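Local coordinates for protein esterase (Sinorhizobium meliloti 1021, PDB 4TX1) that acts as an acetylesterase of the SGNH hydrolase family, probably removing acetyl groups from carbohydrates and perhaps cleaving aryl esters as well, at residues 44-49 / 53-58; 65-70 / 101-106; 114-119 / 176-181; 138-143 / 220-225; 155-160 / 200-205. All coordinates share one frame; numbering follows the deposited sequence.

Contact 1: 44-49 / 53-58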
# COMPACT_ATOMS: atom_id res chain seq x y z
N VAL A 44 13.83 7.37 -32.36
CA VAL A 44 13.79 7.03 -33.82
C VAL A 44 12.40 7.27 -34.42
O VAL A 44 12.26 7.93 -35.49
CB VAL A 44 14.25 5.61 -34.08
CG1 VAL A 44 13.90 5.25 -35.54
CG2 VAL A 44 15.72 5.45 -33.62
N LEU A 45 11.35 6.80 -33.73
CA LEU A 45 9.99 7.18 -34.08
C LEU A 45 9.76 8.69 -34.15
O LEU A 45 9.07 9.20 -35.11
CB LEU A 45 9.00 6.50 -33.12
CG LEU A 45 7.54 6.55 -33.42
CD1 LEU A 45 7.17 5.91 -34.78
CD2 LEU A 45 6.75 5.83 -32.30
N GLN A 46 10.23 9.45 -33.16
CA GLN A 46 9.97 10.87 -33.11
C GLN A 46 10.62 11.52 -34.37
O GLN A 46 10.10 12.49 -34.95
CB GLN A 46 10.59 11.51 -31.89
CG GLN A 46 10.66 13.02 -31.83
CD GLN A 46 9.29 13.65 -31.65
OE1 GLN A 46 8.83 13.91 -30.49
NE2 GLN A 46 8.58 13.85 -32.76
N LYS A 47 11.82 11.07 -34.67
CA LYS A 47 12.56 11.71 -35.80
C LYS A 47 11.82 11.42 -37.08
O LYS A 47 11.70 12.33 -37.93
CB LYS A 47 13.97 11.15 -35.92
CG LYS A 47 14.84 11.85 -36.99
CD LYS A 47 16.25 11.29 -36.91
CE LYS A 47 17.28 12.02 -37.77
NZ LYS A 47 17.44 13.39 -37.23
N ALA A 48 11.31 10.20 -37.22
CA ALA A 48 10.53 9.81 -38.38
C ALA A 48 9.23 10.60 -38.50
O ALA A 48 8.83 10.96 -39.64
CB ALA A 48 10.27 8.33 -38.42
N LEU A 49 8.55 10.93 -37.38
CA LEU A 49 7.28 11.63 -37.46
C LEU A 49 7.52 13.13 -37.60
O LEU A 49 6.65 13.86 -38.10
CB LEU A 49 6.37 11.31 -36.21
CG LEU A 49 6.02 9.83 -36.03
CD1 LEU A 49 5.35 9.54 -34.68
CD2 LEU A 49 5.16 9.28 -37.18
N ALA A 53 4.30 15.21 -34.42
CA ALA A 53 4.10 14.39 -33.21
C ALA A 53 5.07 14.76 -32.11
O ALA A 53 6.21 15.23 -32.38
CB ALA A 53 4.21 12.88 -33.56
N HIS A 54 4.63 14.57 -30.84
CA HIS A 54 5.50 14.74 -29.70
C HIS A 54 5.50 13.36 -29.01
O HIS A 54 4.43 12.89 -28.62
CB HIS A 54 4.95 15.76 -28.73
CG HIS A 54 5.80 15.93 -27.53
ND1 HIS A 54 5.28 15.90 -26.26
CD2 HIS A 54 7.13 16.11 -27.41
CE1 HIS A 54 6.26 16.09 -25.40
NE2 HIS A 54 7.40 16.17 -26.06
N VAL A 55 6.65 12.69 -29.02
CA VAL A 55 6.79 11.33 -28.46
C VAL A 55 7.42 11.38 -27.07
O VAL A 55 8.49 11.95 -26.86
CB VAL A 55 7.63 10.45 -29.40
CG1 VAL A 55 7.72 9.00 -28.92
CG2 VAL A 55 7.02 10.57 -30.76
N ILE A 56 6.70 10.75 -26.12
CA ILE A 56 7.11 10.67 -24.69
C ILE A 56 7.55 9.24 -24.38
O ILE A 56 6.77 8.27 -24.55
CB ILE A 56 5.92 11.10 -23.80
CG1 ILE A 56 5.50 12.54 -24.24
CG2 ILE A 56 6.30 10.97 -22.31
CD1 ILE A 56 4.29 13.09 -23.57
N ALA A 57 8.77 9.09 -23.85
CA ALA A 57 9.36 7.78 -23.58
C ALA A 57 9.22 7.51 -22.08
O ALA A 57 9.69 8.33 -21.27
CB ALA A 57 10.83 7.76 -23.97
N GLU A 58 8.58 6.39 -21.76
CA GLU A 58 8.45 5.99 -20.34
C GLU A 58 8.82 4.51 -20.26
O GLU A 58 7.96 3.64 -20.14
CB GLU A 58 7.00 6.23 -19.86
CG GLU A 58 6.65 7.67 -19.60
CD GLU A 58 7.13 8.28 -18.32
OE1 GLU A 58 7.44 7.56 -17.34
OE2 GLU A 58 7.06 9.52 -18.24
O HOH W 1 10.21 13.58 -28.30
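Gln46 reaches the strand with its whole carboxamide, which lies alongside the backbone of Ala53 to Val55. Its CG stands anti to the backbone N (chi1 168°) and the chain then bends at chi2, which swings the amide into place. There it both gives and receives: Gln46 NE2 donates to Ala53 O at 2.8 Å, and Gln46 OE1 accepts from Val55 N at 2.9 Å. Both bonds are nearly straight at the hydrogen, although each donor sits above the plane of the carbonyl that accepts it. Gripped at both ends, the amide has its rotation fixed. Gln46 OE1 takes a further bond from a water, which also donates to Val55 O. Val55 CG2 packs against Gln46 CB, 3.9 Å away. Helix 41-49 is the helix of the beta-alpha-beta crossover that links strand 14-20 to its parallel neighbour 53-59. The backbone of His54 pairs with strand 14-20, whereas Ala53 O and Val55 N, on the other edge of this outermost strand, receive the Gln46 amide. One turn further along the helix, Leu49 replaces polar bonding with apolar contact. Leu49 CD1 lies 3.7 Å from Ala53 CB, while Val219 and Arg220 of helix 205-223 also pack against this leucine.

Contact 2: 65-70 / 101-106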
# COMPACT_ATOMS: atom_id res chain seq x y z
N THR A 65 3.92 -6.36 -16.83
CA THR A 65 2.67 -5.89 -17.29
C THR A 65 1.80 -5.46 -16.11
O THR A 65 1.31 -4.33 -16.06
CB THR A 65 1.96 -6.98 -18.16
OG1 THR A 65 1.73 -8.15 -17.37
CG2 THR A 65 2.73 -7.37 -19.47
N ALA A 66 1.63 -6.31 -15.12
CA ALA A 66 0.65 -6.05 -14.05
C ALA A 66 1.00 -6.77 -12.76
O ALA A 66 0.11 -7.20 -11.98
CB ALA A 66 -0.80 -6.41 -14.48
N TYR A 67 2.29 -6.97 -12.54
CA TYR A 67 2.80 -7.82 -11.45
C TYR A 67 3.83 -7.11 -10.61
O TYR A 67 4.69 -6.42 -11.07
CB TYR A 67 3.33 -9.13 -12.01
CG TYR A 67 2.30 -9.88 -12.85
CD1 TYR A 67 1.31 -10.71 -12.24
CD2 TYR A 67 2.23 -9.70 -14.19
CE1 TYR A 67 0.33 -11.28 -13.00
CE2 TYR A 67 1.18 -10.27 -14.95
CZ TYR A 67 0.27 -11.09 -14.33
OH TYR A 67 -0.68 -11.70 -15.12
N ASP A 68 3.80 -7.35 -9.31
CA ASP A 68 4.73 -6.71 -8.42
C ASP A 68 6.14 -7.32 -8.52
O ASP A 68 6.32 -8.55 -8.65
CB ASP A 68 4.27 -6.98 -7.00
CG ASP A 68 2.95 -6.31 -6.68
OD1 ASP A 68 2.70 -5.19 -7.21
OD2 ASP A 68 2.12 -7.04 -5.97
N ASP A 69 7.12 -6.47 -8.39
CA ASP A 69 8.53 -6.82 -8.34
C ASP A 69 9.23 -5.81 -7.50
O ASP A 69 9.30 -4.64 -7.86
CB ASP A 69 9.11 -6.94 -9.76
CG ASP A 69 10.58 -7.28 -9.78
OD1 ASP A 69 11.19 -7.11 -8.74
OD2 ASP A 69 11.17 -7.63 -10.85
N HIS A 70 9.70 -6.22 -6.31
CA HIS A 70 10.26 -5.32 -5.29
C HIS A 70 11.78 -5.36 -5.26
O HIS A 70 12.43 -4.96 -4.32
CB HIS A 70 9.71 -5.69 -3.90
CG HIS A 70 8.22 -5.76 -3.82
ND1 HIS A 70 7.40 -4.67 -4.03
CD2 HIS A 70 7.40 -6.83 -3.63
CE1 HIS A 70 6.13 -5.06 -3.89
NE2 HIS A 70 6.12 -6.35 -3.61
N SER A 101 8.51 -8.96 -21.61
CA SER A 101 9.79 -9.64 -21.38
C SER A 101 10.01 -9.98 -19.91
O SER A 101 10.41 -11.09 -19.58
CB SER A 101 10.94 -8.80 -21.93
OG SER A 101 10.86 -8.66 -23.37
N ASN A 102 9.62 -9.06 -18.99
CA ASN A 102 9.85 -9.34 -17.59
C ASN A 102 8.87 -10.32 -17.00
O ASN A 102 9.15 -11.00 -16.03
CB ASN A 102 9.92 -8.04 -16.79
CG ASN A 102 11.14 -7.22 -17.14
OD1 ASN A 102 12.25 -7.70 -16.95
ND2 ASN A 102 10.97 -6.04 -17.68
N ASP A 103 7.72 -10.40 -17.65
CA ASP A 103 6.71 -11.39 -17.30
C ASP A 103 7.22 -12.83 -17.57
O ASP A 103 6.70 -13.81 -17.00
CB ASP A 103 5.40 -11.22 -18.04
CG ASP A 103 4.61 -10.00 -17.62
OD1 ASP A 103 5.22 -8.88 -17.71
OD2 ASP A 103 3.35 -10.06 -17.38
N MET A 104 8.28 -12.96 -18.40
CA MET A 104 8.85 -14.29 -18.65
C MET A 104 9.72 -14.85 -17.54
O MET A 104 10.08 -16.03 -17.55
CB MET A 104 9.67 -14.20 -19.98
CG MET A 104 8.92 -13.68 -21.17
SD MET A 104 7.52 -14.78 -21.66
CE MET A 104 6.09 -14.09 -20.86
N LYS A 105 10.03 -14.02 -16.53
CA LYS A 105 10.71 -14.45 -15.35
C LYS A 105 9.86 -15.32 -14.49
O LYS A 105 8.76 -14.93 -14.11
CB LYS A 105 11.08 -13.21 -14.48
CG LYS A 105 12.02 -12.23 -15.16
CD LYS A 105 12.15 -11.01 -14.26
CE LYS A 105 13.13 -9.99 -14.81
NZ LYS A 105 13.26 -8.71 -13.99
N PRO A 106 10.35 -16.51 -14.12
CA PRO A 106 9.60 -17.36 -13.18
C PRO A 106 9.14 -16.71 -11.91
O PRO A 106 8.03 -16.99 -11.43
CB PRO A 106 10.60 -18.49 -12.88
CG PRO A 106 11.36 -18.65 -14.20
CD PRO A 106 11.48 -17.26 -14.76
O HOH W 2 10.68 -7.66 -13.49
O HOH W 3 13.41 -9.06 -11.31
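Asp103 holds the start of segment 65-70 with both carboxylate oxygens. Asp103 OD1 accepts the backbone N of Thr65 at 3.0 Å, and Asp103 OD2 accepts the OG1 hydroxyl of Thr65 at 2.5 Å; each oxygen uses its syn lone pair. The hydroxyl is brought there by a chi1 of 61°, which tucks OG1 between the backbone N and the carbonyl carbon. Tyr67 adds its ring obliquely, with Tyr67 CE2 3.3 Å from Asp103 OD2 and the ring plane almost perpendicular to the carboxylate. A second polar link joins Asp69 and Lys105. The direct salt bridge from Asp69 OD2 to Lys105 NZ is long, at 3.9 Å, but two waters bridge the same atoms, each donating to the carboxylate and accepting from the ammonium. Asp69 is steadied further by Arg76 and the backbone of Leu71. Lys105 NZ also makes a weak bond to Asn102 OD1, 3.3 Å away. Asn102 and Asp103 fit the Gly-X-Asn-Asp motif of SGNH hydrolases, whose asparagine commonly contributes to the oxyanion hole. The loops after strands 53-59 and 94-98 are thus joined beside helix 112-127, where Tyr67 OH bonds Gly114 O and Asp103 packs on Ala115.

Contact 3: 114-119 / 176-181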
# COMPACT_ATOMS: atom_id res chain seq x y z
N GLY A 114 -0.06 -15.06 -18.92
CA GLY A 114 -0.11 -14.05 -17.84
C GLY A 114 0.25 -12.65 -18.38
O GLY A 114 -0.30 -11.66 -17.91
N ALA A 115 1.14 -12.57 -19.38
CA ALA A 115 1.55 -11.33 -19.99
C ALA A 115 0.39 -10.75 -20.77
O ALA A 115 0.10 -9.58 -20.68
CB ALA A 115 2.80 -11.45 -20.88
N VAL A 116 -0.29 -11.56 -21.60
CA VAL A 116 -1.38 -10.96 -22.38
C VAL A 116 -2.53 -10.53 -21.45
O VAL A 116 -3.17 -9.58 -21.75
CB VAL A 116 -1.85 -11.88 -23.54
CG1 VAL A 116 -2.48 -13.10 -23.02
CG2 VAL A 116 -2.75 -11.13 -24.52
N LYS A 117 -2.81 -11.25 -20.37
CA LYS A 117 -3.78 -10.75 -19.40
C LYS A 117 -3.36 -9.42 -18.79
O LYS A 117 -4.20 -8.57 -18.52
CB LYS A 117 -4.00 -11.76 -18.30
CG LYS A 117 -4.70 -13.00 -18.78
CD LYS A 117 -6.08 -12.73 -19.42
CE LYS A 117 -7.08 -12.18 -18.44
NZ LYS A 117 -8.46 -11.89 -19.06
N GLY A 118 -2.05 -9.26 -18.53
CA GLY A 118 -1.55 -7.98 -18.01
C GLY A 118 -1.75 -6.88 -19.06
O GLY A 118 -2.16 -5.74 -18.74
N ILE A 119 -1.44 -7.16 -20.35
CA ILE A 119 -1.69 -6.12 -21.36
C ILE A 119 -3.17 -5.74 -21.43
O ILE A 119 -3.51 -4.55 -21.57
CB ILE A 119 -1.22 -6.60 -22.76
CG1 ILE A 119 0.31 -6.84 -22.79
CG2 ILE A 119 -1.62 -5.59 -23.84
CD1 ILE A 119 1.19 -5.62 -22.57
N ARG A 176 -1.50 -10.29 -30.77
CA ARG A 176 -2.25 -9.96 -31.98
C ARG A 176 -3.74 -10.29 -31.80
O ARG A 176 -4.59 -9.49 -32.20
CB ARG A 176 -1.69 -10.76 -33.19
CG ARG A 176 -2.41 -10.47 -34.53
CD ARG A 176 -1.89 -11.37 -35.66
NE ARG A 176 -0.47 -11.23 -35.91
CZ ARG A 176 0.49 -12.14 -35.61
NH1 ARG A 176 0.20 -13.36 -35.13
NH2 ARG A 176 1.76 -11.82 -35.88
N ASP A 177 -4.02 -11.46 -31.24
CA ASP A 177 -5.41 -11.94 -30.92
C ASP A 177 -6.09 -10.94 -29.98
O ASP A 177 -7.20 -10.50 -30.19
CB ASP A 177 -5.44 -13.29 -30.32
CG ASP A 177 -5.11 -14.42 -31.29
OD1 ASP A 177 -5.01 -14.21 -32.49
OD2 ASP A 177 -4.88 -15.51 -30.76
N LEU A 178 -5.37 -10.51 -28.93
CA LEU A 178 -5.91 -9.47 -28.01
C LEU A 178 -6.24 -8.17 -28.65
O LEU A 178 -7.30 -7.56 -28.38
CB LEU A 178 -4.93 -9.32 -26.78
CG LEU A 178 -5.49 -8.42 -25.67
CD1 LEU A 178 -6.60 -9.07 -24.88
CD2 LEU A 178 -4.36 -7.88 -24.69
N ALA A 179 -5.34 -7.65 -29.52
CA ALA A 179 -5.47 -6.39 -30.19
C ALA A 179 -6.74 -6.44 -31.01
O ALA A 179 -7.52 -5.48 -31.02
CB ALA A 179 -4.26 -6.13 -31.07
N ASP A 180 -6.93 -7.58 -31.65
CA ASP A 180 -8.16 -7.78 -32.48
C ASP A 180 -9.43 -7.77 -31.61
O ASP A 180 -10.40 -7.10 -31.95
CB ASP A 180 -8.01 -9.08 -33.30
CG ASP A 180 -9.18 -9.29 -34.30
OD1 ASP A 180 -9.65 -8.29 -34.93
OD2 ASP A 180 -9.64 -10.43 -34.41
N GLU A 181 -9.38 -8.45 -30.47
CA GLU A 181 -10.48 -8.57 -29.50
C GLU A 181 -10.83 -7.23 -28.92
O GLU A 181 -11.99 -6.85 -28.85
CB GLU A 181 -10.10 -9.61 -28.49
CG GLU A 181 -11.14 -9.93 -27.43
CD GLU A 181 -10.47 -10.56 -26.20
OE1 GLU A 181 -10.87 -10.19 -25.06
OE2 GLU A 181 -9.52 -11.40 -26.40
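Leu178 and Val116 lie alongside each other and point in opposite directions, each side chain sliding past the other toward the facing helix. Val116 CG2, the branch anti to its own backbone nitrogen, makes the touch: it is 3.6 Å from Leu178 CB and equally near Leu178 CD2. With chi1 at -172°, Leu178 sends its CG away from its backbone N and extends CD2 across to the first helix. Leu178 CD2 also comes to 3.6 Å from Val116 O, so the leucine presses on main chain as well as side chain. One turn on, Ile119 meets the same methyl at a slant, Ile119 CG2 lying 3.7 Å from Leu178 CD2. That methyl is therefore wedged between two residues three apart on helix 112-127. No hydrogen bond spans the interface, and all three residues are buried. Tyr175, one turn earlier on helix 171-182, extends the seam by packing on Val116 and Ile119, and Ile143 of strand 140-145 touches both Ile119 and Leu178 from the sheet. Such side-by-side helices on one face of a parallel sheet are characteristic of the alpha/beta/alpha sandwich of SGNH hydrolases, where each belongs to a successive beta-alpha-beta crossover.

Contact 4: 138-143 / 220-225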
# COMPACT_ATOMS: atom_id res chain seq x y z
N GLY A 138 -11.17 9.13 -26.76
CA GLY A 138 -10.22 8.13 -26.38
C GLY A 138 -8.95 8.04 -27.21
O GLY A 138 -8.94 8.21 -28.40
N PRO A 139 -7.83 7.81 -26.55
CA PRO A 139 -6.62 7.60 -27.31
C PRO A 139 -6.68 6.27 -28.05
O PRO A 139 -7.36 5.33 -27.63
CB PRO A 139 -5.52 7.56 -26.26
CG PRO A 139 -6.15 7.75 -24.95
CD PRO A 139 -7.52 8.28 -25.18
N GLU A 140 -5.96 6.21 -29.17
CA GLU A 140 -5.72 4.95 -29.82
C GLU A 140 -4.66 4.18 -29.02
O GLU A 140 -3.89 4.77 -28.28
CB GLU A 140 -5.15 5.21 -31.23
CG GLU A 140 -6.14 5.95 -32.11
CD GLU A 140 -7.32 5.09 -32.46
OE1 GLU A 140 -7.15 3.86 -32.70
OE2 GLU A 140 -8.45 5.65 -32.51
N ILE A 141 -4.68 2.88 -29.17
CA ILE A 141 -3.71 2.00 -28.46
C ILE A 141 -3.04 1.03 -29.42
O ILE A 141 -3.73 0.32 -30.21
CB ILE A 141 -4.47 1.21 -27.38
CG1 ILE A 141 -5.09 2.15 -26.34
CG2 ILE A 141 -3.48 0.33 -26.59
CD1 ILE A 141 -6.00 1.43 -25.32
N LEU A 142 -1.73 0.98 -29.36
CA LEU A 142 -0.90 0.05 -30.12
C LEU A 142 -0.21 -0.93 -29.17
O LEU A 142 0.64 -0.47 -28.35
CB LEU A 142 0.12 0.80 -30.89
CG LEU A 142 0.90 0.22 -32.04
CD1 LEU A 142 2.17 0.90 -32.51
CD2 LEU A 142 0.45 -1.15 -32.62
N ILE A 143 -0.46 -2.21 -29.37
CA ILE A 143 0.15 -3.29 -28.61
C ILE A 143 1.35 -3.81 -29.42
O ILE A 143 1.19 -4.31 -30.52
CB ILE A 143 -0.79 -4.42 -28.29
CG1 ILE A 143 -1.93 -3.87 -27.43
CG2 ILE A 143 -0.07 -5.59 -27.60
CD1 ILE A 143 -3.13 -4.77 -27.24
N ARG A 220 1.90 6.08 -37.95
CA ARG A 220 1.12 6.91 -38.84
C ARG A 220 -0.30 6.40 -39.13
O ARG A 220 -1.23 7.10 -38.97
CB ARG A 220 1.86 7.08 -40.17
CG ARG A 220 3.16 7.86 -40.06
CD ARG A 220 3.87 8.09 -41.38
NE ARG A 220 5.12 8.82 -41.22
CZ ARG A 220 5.20 10.14 -41.12
NH1 ARG A 220 4.11 10.89 -41.17
NH2 ARG A 220 6.39 10.72 -40.97
N MET A 221 -0.51 5.19 -39.52
CA MET A 221 -1.89 4.86 -39.78
C MET A 221 -2.81 5.25 -38.61
O MET A 221 -3.82 5.83 -38.80
CB MET A 221 -2.02 3.41 -40.17
CG MET A 221 -3.39 2.82 -40.01
SD MET A 221 -3.41 1.15 -40.63
CE MET A 221 -1.68 0.69 -40.44
N MET A 222 -2.40 4.93 -37.40
CA MET A 222 -3.23 5.16 -36.23
C MET A 222 -3.36 6.60 -35.86
O MET A 222 -4.35 6.95 -35.28
CB MET A 222 -2.70 4.37 -35.05
CG MET A 222 -2.75 2.92 -35.36
SD MET A 222 -2.21 1.91 -34.02
CE MET A 222 -3.65 1.99 -32.96
N LEU A 223 -2.42 7.45 -36.22
CA LEU A 223 -2.51 8.85 -35.90
C LEU A 223 -3.22 9.69 -37.05
O LEU A 223 -3.39 10.89 -36.87
CB LEU A 223 -1.14 9.43 -35.63
CG LEU A 223 -0.38 9.04 -34.34
CD1 LEU A 223 1.02 9.68 -34.31
CD2 LEU A 223 -1.20 9.48 -33.10
N GLY A 224 -3.57 9.03 -38.15
CA GLY A 224 -3.90 9.68 -39.46
C GLY A 224 -2.78 10.57 -39.99
O GLY A 224 -3.03 11.62 -40.57
N LEU A 225 -1.54 10.10 -39.81
CA LEU A 225 -0.29 10.87 -39.78
C LEU A 225 -0.27 11.93 -38.67
O LEU A 225 0.75 12.21 -38.05
CB LEU A 225 -0.06 11.51 -41.12
CG LEU A 225 0.42 10.51 -42.15
CD1 LEU A 225 1.91 10.43 -42.04
CD2 LEU A 225 -0.30 9.17 -42.02
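The final helix of an alpha/beta/alpha sandwich ends here against an interior strand of the parallel sheet, 140-145, next to the edge strand 185-188, with Met222 of the helix lying on Leu142 of the strand. Met222 carries the contact almost alone. Its chain leaves the helix extended and bends at chi3 (76°), which lays the thioether across the strand. Met222 SD rests 4.1 Å from Leu142 CG, while the methyl CE reaches the main chain at Ile141, between Glu140 and Leu142, whose side chains point to the same face of the strand. Met222 CE lies 3.2 Å from Ile141 O, a tight approach for a methyl and a carbonyl oxygen, and 4.0 Å from Glu140 CB. Glu140 takes part through its aliphatic chain: bent at chi2, it brings Glu140 CG to 3.8 Å from Met222 O. No hydrogen bond is made across the contact. Just beyond Met222 the helix is closed by a Schellman motif at Gly224, whose positive phi (57°) suits a glycine. Gly224 N and Leu225 N both bond back into the last turn. Leu142 also packs on Leu215, Val218 and Val219 of helix 205-223, and Met222 on Leu94 of the adjoining strand 94-98. Ile141, turned to the other face of the sheet, meets Val123 and Val126 of helix 112-127, so strand 140-145 is sandwiched between the two helices.

Contact 5: 155-160 / 200-205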
# COMPACT_ATOMS: atom_id res chain seq x y z
N SER A 155 24.84 -17.12 -17.27
CA SER A 155 24.12 -18.02 -16.41
C SER A 155 23.12 -17.30 -15.48
O SER A 155 22.05 -17.86 -15.21
CB SER A 155 25.07 -18.92 -15.59
OG SER A 155 25.85 -18.16 -14.75
N ALA A 156 23.43 -16.09 -15.09
CA ALA A 156 22.51 -15.34 -14.24
C ALA A 156 21.24 -15.00 -15.01
O ALA A 156 20.13 -15.18 -14.49
CB ALA A 156 23.17 -14.09 -13.67
N PHE A 157 21.37 -14.56 -16.25
CA PHE A 157 20.18 -14.24 -17.06
C PHE A 157 19.40 -15.51 -17.46
O PHE A 157 18.17 -15.53 -17.55
CB PHE A 157 20.52 -13.41 -18.27
CG PHE A 157 20.58 -11.92 -18.03
CD1 PHE A 157 21.70 -11.36 -17.46
CD2 PHE A 157 19.50 -11.09 -18.36
CE1 PHE A 157 21.81 -10.00 -17.21
CE2 PHE A 157 19.58 -9.71 -18.13
CZ PHE A 157 20.72 -9.18 -17.55
N ALA A 158 20.11 -16.61 -17.73
CA ALA A 158 19.49 -17.87 -18.05
C ALA A 158 18.61 -18.37 -16.90
O ALA A 158 17.54 -18.92 -17.14
CB ALA A 158 20.53 -18.90 -18.46
N ALA A 159 19.04 -18.08 -15.69
CA ALA A 159 18.24 -18.44 -14.52
C ALA A 159 17.11 -17.54 -14.34
O ALA A 159 15.97 -17.97 -14.11
CB ALA A 159 19.11 -18.47 -13.24
N MET A 160 17.41 -16.24 -14.43
CA MET A 160 16.35 -15.18 -14.19
C MET A 160 15.17 -15.38 -15.15
O MET A 160 14.04 -15.17 -14.77
CB MET A 160 16.92 -13.80 -14.35
CG MET A 160 15.91 -12.68 -14.28
SD MET A 160 15.27 -12.55 -12.57
CE MET A 160 16.26 -11.17 -12.10
N GLY A 200 20.29 -12.55 -23.64
CA GLY A 200 19.07 -13.23 -24.05
C GLY A 200 17.82 -12.38 -24.15
O GLY A 200 16.79 -12.82 -24.71
N VAL A 201 17.85 -11.17 -23.59
CA VAL A 201 16.63 -10.37 -23.42
C VAL A 201 16.69 -8.96 -23.97
O VAL A 201 15.69 -8.45 -24.42
CB VAL A 201 16.22 -10.41 -21.90
CG1 VAL A 201 17.20 -9.65 -21.04
CG2 VAL A 201 14.78 -9.83 -21.69
N HIS A 202 17.87 -8.32 -23.94
CA HIS A 202 18.02 -6.96 -24.38
C HIS A 202 18.20 -6.82 -25.90
O HIS A 202 18.42 -7.83 -26.59
CB HIS A 202 19.16 -6.33 -23.62
CG HIS A 202 18.79 -6.09 -22.17
ND1 HIS A 202 19.43 -6.70 -21.11
CD2 HIS A 202 17.75 -5.39 -21.65
CE1 HIS A 202 18.82 -6.33 -19.98
NE2 HIS A 202 17.81 -5.52 -20.28
N LEU A 203 18.11 -5.60 -26.35
CA LEU A 203 18.38 -5.23 -27.78
C LEU A 203 19.65 -4.39 -27.86
O LEU A 203 19.84 -3.39 -27.15
CB LEU A 203 17.21 -4.45 -28.35
CG LEU A 203 15.80 -5.06 -28.28
CD1 LEU A 203 14.75 -4.09 -28.80
CD2 LEU A 203 15.74 -6.43 -28.98
N ASP A 204 20.53 -4.69 -28.82
CA ASP A 204 21.61 -3.79 -29.05
C ASP A 204 21.12 -2.54 -29.74
O ASP A 204 19.91 -2.39 -29.96
CB ASP A 204 22.75 -4.57 -29.80
CG ASP A 204 22.40 -4.92 -31.21
OD1 ASP A 204 21.47 -4.36 -31.81
OD2 ASP A 204 23.22 -5.70 -31.75
N ALA A 205 22.02 -1.58 -30.06
CA ALA A 205 21.61 -0.25 -30.56
C ALA A 205 20.89 -0.32 -31.88
O ALA A 205 19.86 0.33 -32.13
CB ALA A 205 22.76 0.77 -30.60
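Phe157 reaches from the short helix 155-160 to the loop before helix 205-223, where its ring meets Val201 and His202. Phe157 CE2 touches both neighbours, at 3.8 Å from Val201 CG1 and 3.9 Å from His202 CE1. The valine approaches roughly at right angles to the phenylalanine. A chi1 of 69° sets its CG1 between the backbone N and the carbonyl carbon, and the same methyl lies over one face of the His202 imidazole, offset toward the rim. One methyl, Val201 CG1, thus touches both rings. The rings themselves meet rim to rim, with centroids 6.0 Å apart and planes at 74°, so neither covers the face of the other. Outside the two segments, Tyr27 stacks on His202, and Phe161 packs on Val201. His202 ND1 bonds Asp199 OD2, and NE2 makes a weak bond to Ser22 OG, a geometry consistent with the Ser-His-Asp triad of SGNH hydrolases. Across the contact there is no hydrogen bond. Phe157 meets the imidazole at the carbon CE1, between its two nitrogens, and uses neither of them, so ND1 and NE2 remain with Asp199 and Ser22, as the probable triad requires.

From the N terminus, contact 1 closes a three-residue turn between helix 41-49 and the edge strand 53-59. Contact 2 follows in series, its loop enclosing helix 78-89 and strand 94-98. Contact 3 then pairs helices 112-127 and 171-182, and its span crosses those of both contact 4 and contact 5. Contact 4 ties strand 140-145 to the C-terminal helix, and contact 5 is nested within the loop it closes, on the opposite side of the chain's centre. Contacts 1 and 4 meet where Arg220 reaches Ala48; contact 2 touches contact 3 through Tyr67 and Gly114, and contact 5 where Lys105 and Pro106 pack on Met160. Ile143 joins contacts 3 and 4.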